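Long-range contacts in chitinase A (Pteris ryukyuensis, PDB 4RL3), which probably hydrolyses the glycosidic bonds of chitin through the family 18 catalytic domain that makes up this chain: residues Asn13-Thr18 / Ser249-Tyr254; Val20-Gly25 / His70-Val75; Asp122-Asp127 / Ala157-Val162; Thr133-Ile138 / Thr167-Gln172. All coordinates share one frame; numbering follows the deposited sequence.

Contact 1 of 4, residues Asn13-Thr18 / Ser249-Tyr254; sequences NGVQFT and SADGSY. With EDO (1,2-ethanediol), chain C.
CG of Asn-13 is set between its own backbone N and carbonyl carbon (chi1 75°), and CG of Tyr-254 lies anti to the backbone N (chi1 -170°); the two side chains slide past each other in opposite directions. The amide works through both its polar atoms. ND2 donates to Asp-251 O at 3.0 Å; the acceptor lies in the amide plane, whereas the donor stands 35° out of the plane of the helix carbonyl. OD1 accepts from Val-15 N at 3.2 Å, an Asx turn that folds the loop and presents Val-15 to the ring. Val-15 CB sits over one face of Tyr-254 in a CH-pi contact, 4.2 Å from the ring centroid, while Asn-13 O meets the ring edge at CE2 (3.3 Å). Of the two Val-15 methyls, CG2 packs on Ala-250 CB and CG1 lies 3.7 Å from Asp-251 CG, the two side chains crossing at about a right angle. An alanine in place of Asn-13 would probably leave Asp-251 O without this mate and the turn at Val-15 free to open. One water bridges Asn-13 N and Asp-251 OD2; the same carboxylate also accepts from Gly-9 N and Leu-11 N, and OD1 binds O1 of an ethanediol, probably from the crystallisation liquor. Ser-249 N-caps helix 250-254, its OG accepting from Gly-252 N at 3.1 Å. The contact thus ties the loop after strand 3-8 to the helix after strand 244-248, where the TIM barrel closes, and the cis peptide before Ser-249 recalls the one ending the last strand in family 18 relatives such as hevamine.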
loop_
_atom_site.group_PDB
_atom_site.type_symbol
_atom_site.label_atom_id
_atom_site.label_comp_id
_atom_site.label_asym_id
_atom_site.label_seq_id
_atom_site.Cartn_x
_atom_site.Cartn_y
_atom_site.Cartn_z
ATOM N N ASN A 13 -16.614 -4.050 5.450
ATOM C CA ASN A 13 -17.165 -5.363 5.799
ATOM C C ASN A 13 -17.022 -5.713 7.264
ATOM O O ASN A 13 -17.299 -6.848 7.655
ATOM C CB ASN A 13 -16.642 -6.490 4.883
ATOM C CG ASN A 13 -15.204 -6.915 5.176
ATOM O OD1 ASN A 13 -14.535 -6.419 6.099
ATOM N ND2 ASN A 13 -14.718 -7.845 4.360
ATOM N N GLY A 14 -16.598 -4.743 8.075
ATOM C CA GLY A 14 -16.545 -4.922 9.509
ATOM C C GLY A 14 -15.224 -5.402 10.053
ATOM O O GLY A 14 -15.069 -5.520 11.266
ATOM N N VAL A 15 -14.256 -5.673 9.188
ATOM C CA VAL A 15 -12.958 -6.130 9.666
ATOM C C VAL A 15 -12.301 -5.041 10.515
ATOM O O VAL A 15 -12.457 -3.848 10.261
ATOM C CB VAL A 15 -12.041 -6.575 8.502
ATOM C CG1 VAL A 15 -11.660 -5.392 7.604
ATOM C CG2 VAL A 15 -10.801 -7.300 9.031
ATOM N N GLN A 16 -11.580 -5.477 11.542
ATOM C CA GLN A 16 -10.917 -4.580 12.469
ATOM C C GLN A 16 -9.430 -4.917 12.516
ATOM O O GLN A 16 -9.020 -6.022 12.130
ATOM C CB GLN A 16 -11.551 -4.721 13.851
ATOM C CG GLN A 16 -13.033 -4.366 13.850
ATOM C CD GLN A 16 -13.669 -4.494 15.212
ATOM O OE1 GLN A 16 -14.324 -5.505 15.510
ATOM N NE2 GLN A 16 -13.466 -3.495 16.058
ATOM N N PHE A 17 -8.623 -3.953 12.964
ATOM C CA PHE A 17 -7.188 -4.181 13.169
ATOM C C PHE A 17 -7.033 -5.402 14.074
ATOM O O PHE A 17 -6.144 -6.224 13.878
ATOM C CB PHE A 17 -6.492 -2.997 13.866
ATOM C CG PHE A 17 -6.542 -1.673 13.118
ATOM C CD1 PHE A 17 -6.072 -1.567 11.822
ATOM C CD2 PHE A 17 -6.986 -0.523 13.754
ATOM C CE1 PHE A 17 -6.084 -0.353 11.148
ATOM C CE2 PHE A 17 -7.001 0.705 13.096
ATOM C CZ PHE A 17 -6.555 0.784 11.782
ATOM N N THR A 18 -7.906 -5.500 15.081
ATOM C CA THR A 18 -7.816 -6.560 16.083
ATOM C C THR A 18 -8.090 -7.987 15.566
ATOM O O THR A 18 -7.762 -8.966 16.255
ATOM C CB THR A 18 -8.777 -6.266 17.267
ATOM O OG1 THR A 18 -10.107 -6.115 16.776
ATOM C CG2 THR A 18 -8.363 -5.000 18.014
ATOM N N SER A 249 -5.949 -8.490 1.217
ATOM C CA SER A 249 -6.090 -7.464 2.254
ATOM C C SER A 249 -6.738 -8.111 3.469
ATOM O O SER A 249 -7.265 -9.224 3.376
ATOM C CB SER A 249 -7.037 -6.373 1.771
ATOM O OG SER A 249 -8.312 -6.915 1.439
ATOM N N ALA A 250 -6.765 -7.401 4.586
ATOM C CA ALA A 250 -7.469 -7.896 5.772
ATOM C C ALA A 250 -8.954 -8.151 5.482
ATOM O O ALA A 250 -9.523 -9.124 5.981
ATOM C CB ALA A 250 -7.322 -6.911 6.922
ATOM N N ASP A 251 -9.568 -7.273 4.691
ATOM C CA ASP A 251 -10.995 -7.409 4.344
ATOM C C ASP A 251 -11.201 -8.718 3.583
ATOM O O ASP A 251 -12.181 -9.437 3.816
ATOM C CB ASP A 251 -11.520 -6.246 3.472
ATOM C CG ASP A 251 -11.073 -4.864 3.944
ATOM O OD1 ASP A 251 -9.857 -4.658 4.137
ATOM O OD2 ASP A 251 -11.934 -3.961 4.072
ATOM N N GLY A 252 -10.290 -8.993 2.649
ATOM C CA GLY A 252 -10.331 -10.211 1.833
ATOM C C GLY A 252 -10.204 -11.443 2.707
ATOM O O GLY A 252 -10.954 -12.408 2.567
ATOM N N SER A 253 -9.257 -11.392 3.634
ATOM C CA SER A 253 -9.030 -12.507 4.536
ATOM C C SER A 253 -10.236 -12.732 5.438
ATOM O O SER A 253 -10.663 -13.868 5.657
ATOM C CB SER A 253 -7.779 -12.243 5.357
ATOM O OG SER A 253 -6.665 -12.219 4.505
ATOM N N TYR A 254 -10.807 -11.645 5.933
ATOM C CA TYR A 254 -11.964 -11.696 6.826
ATOM C C TYR A 254 -13.139 -12.413 6.174
ATOM O O TYR A 254 -13.847 -13.186 6.829
ATOM C CB TYR A 254 -12.363 -10.269 7.198
ATOM C CG TYR A 254 -13.403 -10.119 8.295
ATOM C CD1 TYR A 254 -13.160 -10.573 9.583
ATOM C CD2 TYR A 254 -14.612 -9.499 8.042
ATOM C CE1 TYR A 254 -14.097 -10.401 10.592
ATOM C CE2 TYR A 254 -15.551 -9.333 9.041
ATOM C CZ TYR A 254 -15.291 -9.797 10.309
ATOM O OH TYR A 254 -16.234 -9.640 11.306
HETATM C C1 EDO C . -8.718 -3.253 0.695
HETATM O O1 EDO C . -9.065 -2.904 2.049
HETATM C C2 EDO C . -9.870 -3.958 -0.025
HETATM O O2 EDO C . -10.096 -5.259 0.507
HETATM O O HOH W 1 -13.920 -3.106 5.628
HETATM O O HOH W 2 -18.597 -7.842 10.405
HETATM O O HOH W 3 -14.445 -7.482 13.225
#

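Contact 2 of 4, residues Val20-Gly25 / His70-Val75; sequences VPINSG and HSNVKV
A type I turn from His-70 to Val-73, carrying the chain from helix 60-69 into strand 73-81, packs here against Ile-22 and the Asx turn that follows it. The turn is closed by Val-73 N donating to His-70 O at 3.0 Å. Ile-22 does most of the touching, with its two branches spread over separate partners. CD1 rests over one face of the His-70 imidazole, displaced from the centre toward CD2 and NE2, in a CH-pi contact 4.1 Å from the ring centroid. CG2, anti to the backbone N of Ile-22, meets Val-73 CG2 at 4.0 Å, the two side chains crossing at about a right angle, and also comes near His-70 ND1. Beside this apolar patch, Asn-72 turns its amide toward the loop carbonyls. Its ND2 donates to Val-26 O, at the end of the loop, and lies 2.9 Å from Asn-23 O. The loop holds its own shape: Asn-23 OD1 accepts from Gly-25 N at 2.8 Å, with the donor in the carbonyl plane. The patch lies at the end of the barrel where the strands begin. Ile-22 also touches Phe-28 of strand 27-36 and Ile-66 of helix 60-69, the backbone of Asn-72 bonds to Phe-28, and Gln-267 of helix 261-271 grips the loop through Pro-21 O and Asn-23 N.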
loop_
_atom_site.group_PDB
_atom_site.type_symbol
_atom_site.label_atom_id
_atom_site.label_comp_id
_atom_site.label_asym_id
_atom_site.label_seq_id
_atom_site.Cartn_x
_atom_site.Cartn_y
_atom_site.Cartn_z
ATOM N N VAL A 20 -6.585 -9.064 12.846
ATOM C CA VAL A 20 -5.387 -9.431 12.096
ATOM C C VAL A 20 -4.272 -9.915 13.014
ATOM O O VAL A 20 -3.894 -9.215 13.953
ATOM C CB VAL A 20 -4.859 -8.238 11.269
ATOM C CG1 VAL A 20 -3.685 -8.667 10.399
ATOM C CG2 VAL A 20 -5.972 -7.675 10.405
ATOM N N PRO A 21 -3.716 -11.106 12.730
ATOM C CA PRO A 21 -2.614 -11.623 13.542
ATOM C C PRO A 21 -1.422 -10.669 13.490
ATOM O O PRO A 21 -1.036 -10.235 12.405
ATOM C CB PRO A 21 -2.282 -12.976 12.880
ATOM C CG PRO A 21 -3.461 -13.319 12.057
ATOM C CD PRO A 21 -4.080 -12.025 11.634
ATOM N N ILE A 22 -0.886 -10.321 14.663
ATOM C CA ILE A 22 0.274 -9.428 14.782
ATOM C C ILE A 22 1.407 -10.167 15.508
ATOM O O ILE A 22 1.293 -10.502 16.688
ATOM C CB ILE A 22 -0.083 -8.139 15.561
ATOM C CG1 ILE A 22 -1.168 -7.335 14.826
ATOM C CG2 ILE A 22 1.158 -7.289 15.797
ATOM C CD1 ILE A 22 -1.911 -6.345 15.695
ATOM N N ASN A 23 2.493 -10.426 14.785
ATOM C CA ASN A 23 3.690 -11.036 15.353
ATOM C C ASN A 23 4.578 -9.922 15.894
ATOM O O ASN A 23 4.864 -8.971 15.189
ATOM C CB ASN A 23 4.414 -11.818 14.255
ATOM C CG ASN A 23 5.585 -12.630 14.778
ATOM O OD1 ASN A 23 6.491 -12.096 15.416
ATOM N ND2 ASN A 23 5.573 -13.927 14.499
ATOM N N SER A 24 5.032 -10.047 17.144
ATOM C CA SER A 24 5.822 -8.982 17.772
ATOM C C SER A 24 7.214 -8.765 17.159
ATOM O O SER A 24 7.866 -7.733 17.413
ATOM C CB SER A 24 5.975 -9.253 19.274
ATOM O OG SER A 24 6.808 -10.370 19.526
ATOM N N GLY A 25 7.664 -9.727 16.361
ATOM C CA GLY A 25 9.006 -9.729 15.811
ATOM C C GLY A 25 9.185 -9.103 14.443
ATOM O O GLY A 25 10.308 -9.068 13.925
ATOM N N HIS A 70 0.753 -2.535 20.709
ATOM C CA HIS A 70 1.807 -3.197 19.932
ATOM C C HIS A 70 2.809 -2.184 19.425
ATOM O O HIS A 70 2.564 -1.489 18.437
ATOM C CB HIS A 70 1.187 -3.943 18.751
ATOM C CG HIS A 70 0.143 -4.923 19.163
ATOM N ND1 HIS A 70 0.450 -6.176 19.642
ATOM C CD2 HIS A 70 -1.204 -4.818 19.213
ATOM C CE1 HIS A 70 -0.665 -6.802 19.972
ATOM N NE2 HIS A 70 -1.683 -6.004 19.718
ATOM N N SER A 71 3.960 -2.116 20.093
ATOM C CA SER A 71 4.955 -1.086 19.809
ATOM C C SER A 71 5.613 -1.234 18.431
ATOM O O SER A 71 6.231 -0.287 17.941
ATOM C CB SER A 71 6.031 -1.062 20.906
ATOM O OG SER A 71 6.806 -2.255 20.945
ATOM N N ASN A 72 5.453 -2.401 17.812
ATOM C CA ASN A 72 5.969 -2.647 16.476
ATOM C C ASN A 72 5.002 -2.264 15.370
ATOM O O ASN A 72 5.333 -2.456 14.207
ATOM C CB ASN A 72 6.370 -4.113 16.314
ATOM C CG ASN A 72 5.193 -5.068 16.427
ATOM O OD1 ASN A 72 4.303 -4.888 17.270
ATOM N ND2 ASN A 72 5.178 -6.087 15.580
ATOM N N VAL A 73 3.827 -1.743 15.727
ATOM C CA VAL A 73 2.792 -1.391 14.741
ATOM C C VAL A 73 2.784 0.095 14.372
ATOM O O VAL A 73 2.813 0.971 15.239
ATOM C CB VAL A 73 1.393 -1.820 15.223
ATOM C CG1 VAL A 73 0.303 -1.272 14.303
ATOM C CG2 VAL A 73 1.310 -3.346 15.313
ATOM N N LYS A 74 2.751 0.350 13.066
ATOM C CA LYS A 74 2.464 1.666 12.496
ATOM C C LYS A 74 1.239 1.531 11.599
ATOM O O LYS A 74 0.881 0.428 11.167
ATOM C CB LYS A 74 3.648 2.186 11.675
ATOM C CG LYS A 74 4.893 2.561 12.468
ATOM C CD LYS A 74 5.949 3.118 11.521
ATOM C CE LYS A 74 7.242 3.526 12.196
ATOM N NZ LYS A 74 8.216 4.029 11.181
ATOM N N VAL A 75 0.575 2.655 11.342
ATOM C CA VAL A 75 -0.604 2.664 10.470
ATOM C C VAL A 75 -0.429 3.756 9.417
ATOM O O VAL A 75 -0.161 4.907 9.751
ATOM C CB VAL A 75 -1.923 2.855 11.260
ATOM C CG1 VAL A 75 -3.130 2.772 10.329
ATOM C CG2 VAL A 75 -2.035 1.793 12.347
#

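Contact 3 of 4, residues Asp122-Asp127 / Ala157-Val162; sequences DYEHFD and APFDGV
Asp-122 lays its carboxylate against the methyl group of Ala-157, OD1 lying 3.6 Å from CB; CG anti to the backbone N (chi1 -169°) carries the group there. Two residues on, Glu-124 passes obliquely by the Phe-159 ring: its CB is 4.0 Å from CE1 and its OE2 comes near CZ, with carboxylate and ring planes 72° apart. Val-162 packs against two rings. Its CG1 lies in the plane of the Phe-126 ring, at the edge, 3.7 Å from CE2, and also packs on Glu-124 O; its CG2 sits over a face of Phe-159, toward the rim. The direct contacts are van der Waals, and the polar link is a water that donates to Tyr-123 O (3.1 Å) and to Ala-157 O (2.9 Å). Asp-122 and Glu-124 end the DxxDxDxE signature of family 18, whose glutamate is the catalytic acid in relatives; here a magnesium ion lies about 4 Å from the Glu-124 side chain. Segment 122-127 takes in the last residues of strand 118-123 and the loop after it; 157-162 leads from the neighbouring parallel strand 153-156 to helix 163-173, which flanks both, with Tyr-166 OH bonded to Tyr-123 O and Phe-126 packed on Gln-165 and Tyr-166.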
loop_
_atom_site.group_PDB
_atom_site.type_symbol
_atom_site.label_atom_id
_atom_site.label_comp_id
_atom_site.label_asym_id
_atom_site.label_seq_id
_atom_site.Cartn_x
_atom_site.Cartn_y
_atom_site.Cartn_z
ATOM N N ASP A 122 -1.358 4.597 -4.576
ATOM C CA ASP A 122 -2.031 3.472 -5.238
ATOM C C ASP A 122 -3.025 3.961 -6.288
ATOM O O ASP A 122 -4.102 3.389 -6.443
ATOM C CB ASP A 122 -2.723 2.580 -4.201
ATOM C CG ASP A 122 -3.217 1.256 -4.775
ATOM O OD1 ASP A 122 -2.577 0.731 -5.722
ATOM O OD2 ASP A 122 -4.241 0.735 -4.245
ATOM N N TYR A 123 -2.652 5.010 -7.017
ATOM C CA TYR A 123 -3.408 5.372 -8.208
ATOM C C TYR A 123 -3.115 4.410 -9.339
ATOM O O TYR A 123 -1.988 3.925 -9.473
ATOM C CB TYR A 123 -3.065 6.782 -8.660
ATOM C CG TYR A 123 -3.606 7.865 -7.763
ATOM C CD1 TYR A 123 -4.911 8.314 -7.900
ATOM C CD2 TYR A 123 -2.800 8.462 -6.802
ATOM C CE1 TYR A 123 -5.397 9.335 -7.099
ATOM C CE2 TYR A 123 -3.277 9.466 -5.978
ATOM C CZ TYR A 123 -4.579 9.899 -6.125
ATOM O OH TYR A 123 -5.028 10.921 -5.310
ATOM N N GLU A 124 -4.123 4.139 -10.167
ATOM C CA GLU A 124 -3.911 3.263 -11.324
ATOM C C GLU A 124 -4.525 3.736 -12.634
ATOM O O GLU A 124 -4.327 3.100 -13.660
ATOM C CB GLU A 124 -4.421 1.858 -11.012
ATOM C CG GLU A 124 -5.930 1.741 -10.975
ATOM C CD GLU A 124 -6.389 0.296 -10.907
ATOM O OE1 GLU A 124 -6.848 -0.103 -9.824
ATOM O OE2 GLU A 124 -6.277 -0.442 -11.918
ATOM N N HIS A 125 -5.278 4.829 -12.603
ATOM C CA HIS A 125 -5.936 5.352 -13.804
ATOM C C HIS A 125 -5.355 6.704 -14.140
ATOM O O HIS A 125 -5.424 7.637 -13.339
ATOM C CB HIS A 125 -7.437 5.465 -13.590
ATOM C CG HIS A 125 -8.072 4.184 -13.167
ATOM N ND1 HIS A 125 -8.250 3.129 -14.032
ATOM C CD2 HIS A 125 -8.549 3.776 -11.969
ATOM C CE1 HIS A 125 -8.813 2.127 -13.385
ATOM N NE2 HIS A 125 -9.008 2.494 -12.134
ATOM N N PHE A 126 -4.811 6.805 -15.344
ATOM C CA PHE A 126 -4.060 7.975 -15.774
ATOM C C PHE A 126 -4.524 8.503 -17.118
ATOM O O PHE A 126 -3.758 9.116 -17.849
ATOM C CB PHE A 126 -2.574 7.614 -15.830
ATOM C CG PHE A 126 -2.038 7.146 -14.513
ATOM C CD1 PHE A 126 -1.875 8.044 -13.490
ATOM C CD2 PHE A 126 -1.742 5.813 -14.288
ATOM C CE1 PHE A 126 -1.398 7.639 -12.261
ATOM C CE2 PHE A 126 -1.276 5.392 -13.056
ATOM C CZ PHE A 126 -1.097 6.309 -12.041
ATOM N N ASP A 127 -5.804 8.315 -17.410
ATOM C CA ASP A 127 -6.339 8.701 -18.712
ATOM C C ASP A 127 -6.588 10.208 -18.837
ATOM O O ASP A 127 -6.851 10.692 -19.940
ATOM C CB ASP A 127 -7.619 7.914 -18.981
ATOM C CG ASP A 127 -7.410 6.414 -18.858
ATOM O OD1 ASP A 127 -6.515 5.887 -19.545
ATOM O OD2 ASP A 127 -8.111 5.756 -18.054
ATOM N N ALA A 157 2.594 1.560 -4.833
ATOM C CA ALA A 157 1.975 0.242 -5.044
ATOM C C ALA A 157 1.792 -0.090 -6.539
ATOM O O ALA A 157 0.669 -0.177 -7.030
ATOM C CB ALA A 157 0.643 0.176 -4.298
ATOM N N PRO A 158 2.901 -0.276 -7.268
ATOM C CA PRO A 158 2.792 -0.457 -8.714
ATOM C C PRO A 158 2.477 -1.876 -9.149
ATOM O O PRO A 158 2.551 -2.814 -8.360
ATOM C CB PRO A 158 4.182 -0.086 -9.209
ATOM C CG PRO A 158 5.080 -0.497 -8.088
ATOM C CD PRO A 158 4.304 -0.179 -6.838
ATOM N N PHE A 159 2.139 -2.004 -10.426
ATOM C CA PHE A 159 2.078 -3.288 -11.118
ATOM C C PHE A 159 2.452 -2.997 -12.572
ATOM O O PHE A 159 2.680 -1.838 -12.932
ATOM C CB PHE A 159 0.694 -3.959 -10.974
ATOM C CG PHE A 159 -0.444 -3.157 -11.536
ATOM C CD1 PHE A 159 -1.009 -2.104 -10.820
ATOM C CD2 PHE A 159 -0.958 -3.464 -12.781
ATOM C CE1 PHE A 159 -2.066 -1.371 -11.363
ATOM C CE2 PHE A 159 -2.007 -2.736 -13.324
ATOM C CZ PHE A 159 -2.556 -1.690 -12.614
ATOM N N ASP A 160 2.549 -4.017 -13.413
ATOM C CA ASP A 160 3.161 -3.801 -14.731
ATOM C C ASP A 160 2.395 -2.813 -15.603
ATOM O O ASP A 160 2.999 -2.031 -16.340
ATOM C CB ASP A 160 3.350 -5.124 -15.476
ATOM C CG ASP A 160 4.465 -5.985 -14.879
ATOM O OD1 ASP A 160 5.318 -5.469 -14.125
ATOM O OD2 ASP A 160 4.490 -7.193 -15.198
ATOM N N GLY A 161 1.067 -2.835 -15.503
ATOM C CA GLY A 161 0.213 -1.953 -16.296
ATOM C C GLY A 161 0.419 -0.469 -16.055
ATOM O O GLY A 161 0.028 0.358 -16.895
ATOM N N VAL A 162 1.032 -0.126 -14.921
ATOM C CA VAL A 162 1.364 1.264 -14.596
ATOM C C VAL A 162 2.877 1.482 -14.434
ATOM O O VAL A 162 3.317 2.394 -13.745
ATOM C CB VAL A 162 0.572 1.738 -13.357
ATOM C CG1 VAL A 162 -0.918 1.751 -13.684
ATOM C CG2 VAL A 162 0.846 0.875 -12.130
HETATM O O HOH W 4 -1.094 1.012 -8.981
#

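Contact 4 of 4, residues Thr133-Ile138 / Thr167-Gln172; sequences TFVSCI and TALFGQ
The ring of Phe-134 meets Leu-169 at a slant, CE2 4.5 Å from CD2, and makes edge-to-face pairs with Phe-126 and Phe-91. The other flat group at the interface, the amide of Gln-172, brings NE2 to 3.3 Å from Val-135 CG1. That valine lies at the closest point of the two backbones, facing Leu-169. With CG1 anti to its backbone N (chi1 169°), it directs one methyl to Gln-172 and the other, CG2, to Ala-168 CB at 3.9 Å and the backbone N of Leu-169 at 3.8 Å. An alanine in place of Val-135 would probably open a gap between the helices and leave the Gln-172 amide without the methyl it rests against. Deeper in, Ile-138 CG2 meets Leu-169 CD2 at 3.6 Å, the side chains crossing at about a right angle; Leu-169 goes on to touch Ile-156 of strand 153-156, and Ile-138 reaches Ile-121 of strand 118-123. The axes of the two helix segments approach to 9.4 Å, with an angle of 43° between their directions. This is the packing of successive outer helices in a TIM barrel, where helix 131-147 makes the beta-alpha-beta crossover between those two parallel strands and helix 163-173 follows the second.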
loop_
_atom_site.group_PDB
_atom_site.type_symbol
_atom_site.label_atom_id
_atom_site.label_comp_id
_atom_site.label_asym_id
_atom_site.label_seq_id
_atom_site.Cartn_x
_atom_site.Cartn_y
_atom_site.Cartn_z
ATOM N N THR A 133 2.999 15.144 -15.078
ATOM C CA THR A 133 2.146 15.821 -14.109
ATOM C C THR A 133 1.934 14.949 -12.879
ATOM O O THR A 133 2.092 15.417 -11.760
ATOM C CB THR A 133 0.808 16.243 -14.727
ATOM O OG1 THR A 133 1.052 17.269 -15.702
ATOM C CG2 THR A 133 -0.148 16.762 -13.663
ATOM N N PHE A 134 1.606 13.677 -13.093
ATOM C CA PHE A 134 1.440 12.734 -11.989
ATOM C C PHE A 134 2.703 12.640 -11.129
ATOM O O PHE A 134 2.641 12.742 -9.907
ATOM C CB PHE A 134 1.054 11.344 -12.513
ATOM C CG PHE A 134 1.001 10.278 -11.453
ATOM C CD1 PHE A 134 0.018 10.303 -10.478
ATOM C CD2 PHE A 134 1.942 9.256 -11.422
ATOM C CE1 PHE A 134 -0.030 9.329 -9.503
ATOM C CE2 PHE A 134 1.888 8.258 -10.454
ATOM C CZ PHE A 134 0.912 8.313 -9.480
ATOM N N VAL A 135 3.847 12.464 -11.773
ATOM C CA VAL A 135 5.091 12.292 -11.048
ATOM C C VAL A 135 5.429 13.542 -10.230
ATOM O O VAL A 135 5.843 13.448 -9.075
ATOM C CB VAL A 135 6.244 11.913 -12.013
ATOM C CG1 VAL A 135 7.596 11.998 -11.326
ATOM C CG2 VAL A 135 6.016 10.522 -12.605
ATOM N N SER A 136 5.258 14.715 -10.826
ATOM C CA SER A 136 5.508 15.958 -10.117
ATOM C C SER A 136 4.613 16.096 -8.882
ATOM O O SER A 136 5.082 16.434 -7.805
ATOM C CB SER A 136 5.271 17.143 -11.049
ATOM O OG SER A 136 5.596 18.361 -10.396
ATOM N N CYS A 137 3.324 15.820 -9.050
ATOM C CA CYS A 137 2.379 15.927 -7.931
ATOM C C CYS A 137 2.771 15.006 -6.775
ATOM O O CYS A 137 2.857 15.431 -5.622
ATOM C CB CYS A 137 0.956 15.570 -8.382
ATOM S SG CYS A 137 0.144 16.866 -9.342
ATOM N N ILE A 138 2.992 13.739 -7.082
ATOM C CA ILE A 138 3.250 12.758 -6.033
ATOM C C ILE A 138 4.640 12.935 -5.421
ATOM O O ILE A 138 4.806 12.824 -4.199
ATOM C CB ILE A 138 3.089 11.315 -6.556
ATOM C CG1 ILE A 138 1.650 11.069 -7.028
ATOM C CG2 ILE A 138 3.502 10.295 -5.500
ATOM C CD1 ILE A 138 0.582 11.298 -5.990
ATOM N N THR A 167 7.748 3.732 -12.415
ATOM C CA THR A 167 9.207 3.713 -12.553
ATOM C C THR A 167 9.779 5.129 -12.692
ATOM O O THR A 167 10.858 5.427 -12.176
ATOM C CB THR A 167 9.710 2.832 -13.718
ATOM O OG1 THR A 167 9.147 3.282 -14.963
ATOM C CG2 THR A 167 9.394 1.357 -13.470
ATOM N N ALA A 168 9.061 6.004 -13.393
ATOM C CA ALA A 168 9.471 7.402 -13.500
ATOM C C ALA A 168 9.479 8.037 -12.113
ATOM O O ALA A 168 10.432 8.717 -11.733
ATOM C CB ALA A 168 8.547 8.170 -14.430
ATOM N N LEU A 169 8.412 7.791 -11.355
ATOM C CA LEU A 169 8.302 8.307 -9.995
ATOM C C LEU A 169 9.425 7.773 -9.104
ATOM O O LEU A 169 10.116 8.547 -8.445
ATOM C CB LEU A 169 6.939 7.949 -9.398
ATOM C CG LEU A 169 6.667 8.315 -7.936
ATOM C CD1 LEU A 169 6.880 9.805 -7.661
ATOM C CD2 LEU A 169 5.262 7.862 -7.547
ATOM N N PHE A 170 9.634 6.455 -9.100
ATOM C CA PHE A 170 10.651 5.873 -8.228
ATOM C C PHE A 170 12.072 6.302 -8.595
ATOM O O PHE A 170 12.882 6.595 -7.719
ATOM C CB PHE A 170 10.568 4.340 -8.201
ATOM C CG PHE A 170 11.507 3.717 -7.203
ATOM C CD1 PHE A 170 11.178 3.669 -5.854
ATOM C CD2 PHE A 170 12.740 3.223 -7.600
ATOM C CE1 PHE A 170 12.048 3.124 -4.922
ATOM C CE2 PHE A 170 13.613 2.693 -6.669
ATOM C CZ PHE A 170 13.268 2.629 -5.335
ATOM N N GLY A 171 12.368 6.329 -9.891
ATOM C CA GLY A 171 13.714 6.653 -10.360
ATOM C C GLY A 171 14.125 8.069 -10.005
ATOM O O GLY A 171 15.317 8.366 -9.883
ATOM N N GLN A 172 13.114 8.922 -9.831
ATOM C CA GLN A 172 13.273 10.334 -9.523
ATOM C C GLN A 172 13.275 10.662 -8.019
ATOM O O GLN A 172 13.950 11.595 -7.582
ATOM C CB GLN A 172 12.128 11.088 -10.200
ATOM C CG GLN A 172 12.373 12.567 -10.394
ATOM C CD GLN A 172 11.435 13.205 -11.382
ATOM O OE1 GLN A 172 11.269 14.424 -11.388
ATOM N NE2 GLN A 172 10.796 12.390 -12.226
#

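How the contacts relate
Contacts 3 and 4 adjoin, with centres 12 Å apart: Tyr-123 CD2 lies 4.0 Å from Phe-134 CE1, where the end of strand 118-123 packs on helix 131-147. Contacts 1 and 2 also touch, through Ala-250 CB and Val-20 CG2 at 3.8 Å, and both use the loop between strands 3-8 and 27-36. Contact 1 spans the chain from near its start to near its end, with the other three falling between its segments. Contact 3 borders the probable active site: an acetate, probably from the crystallisation liquor, lies about 3 Å from the side chain of Asp-122, whereas the magnesium ion is about 12 Å from that of Asp-251 in contact 1. Contacts 2 and 4, about 17 Å apart at their nearest atoms, lie on opposite sides of the chain's centre.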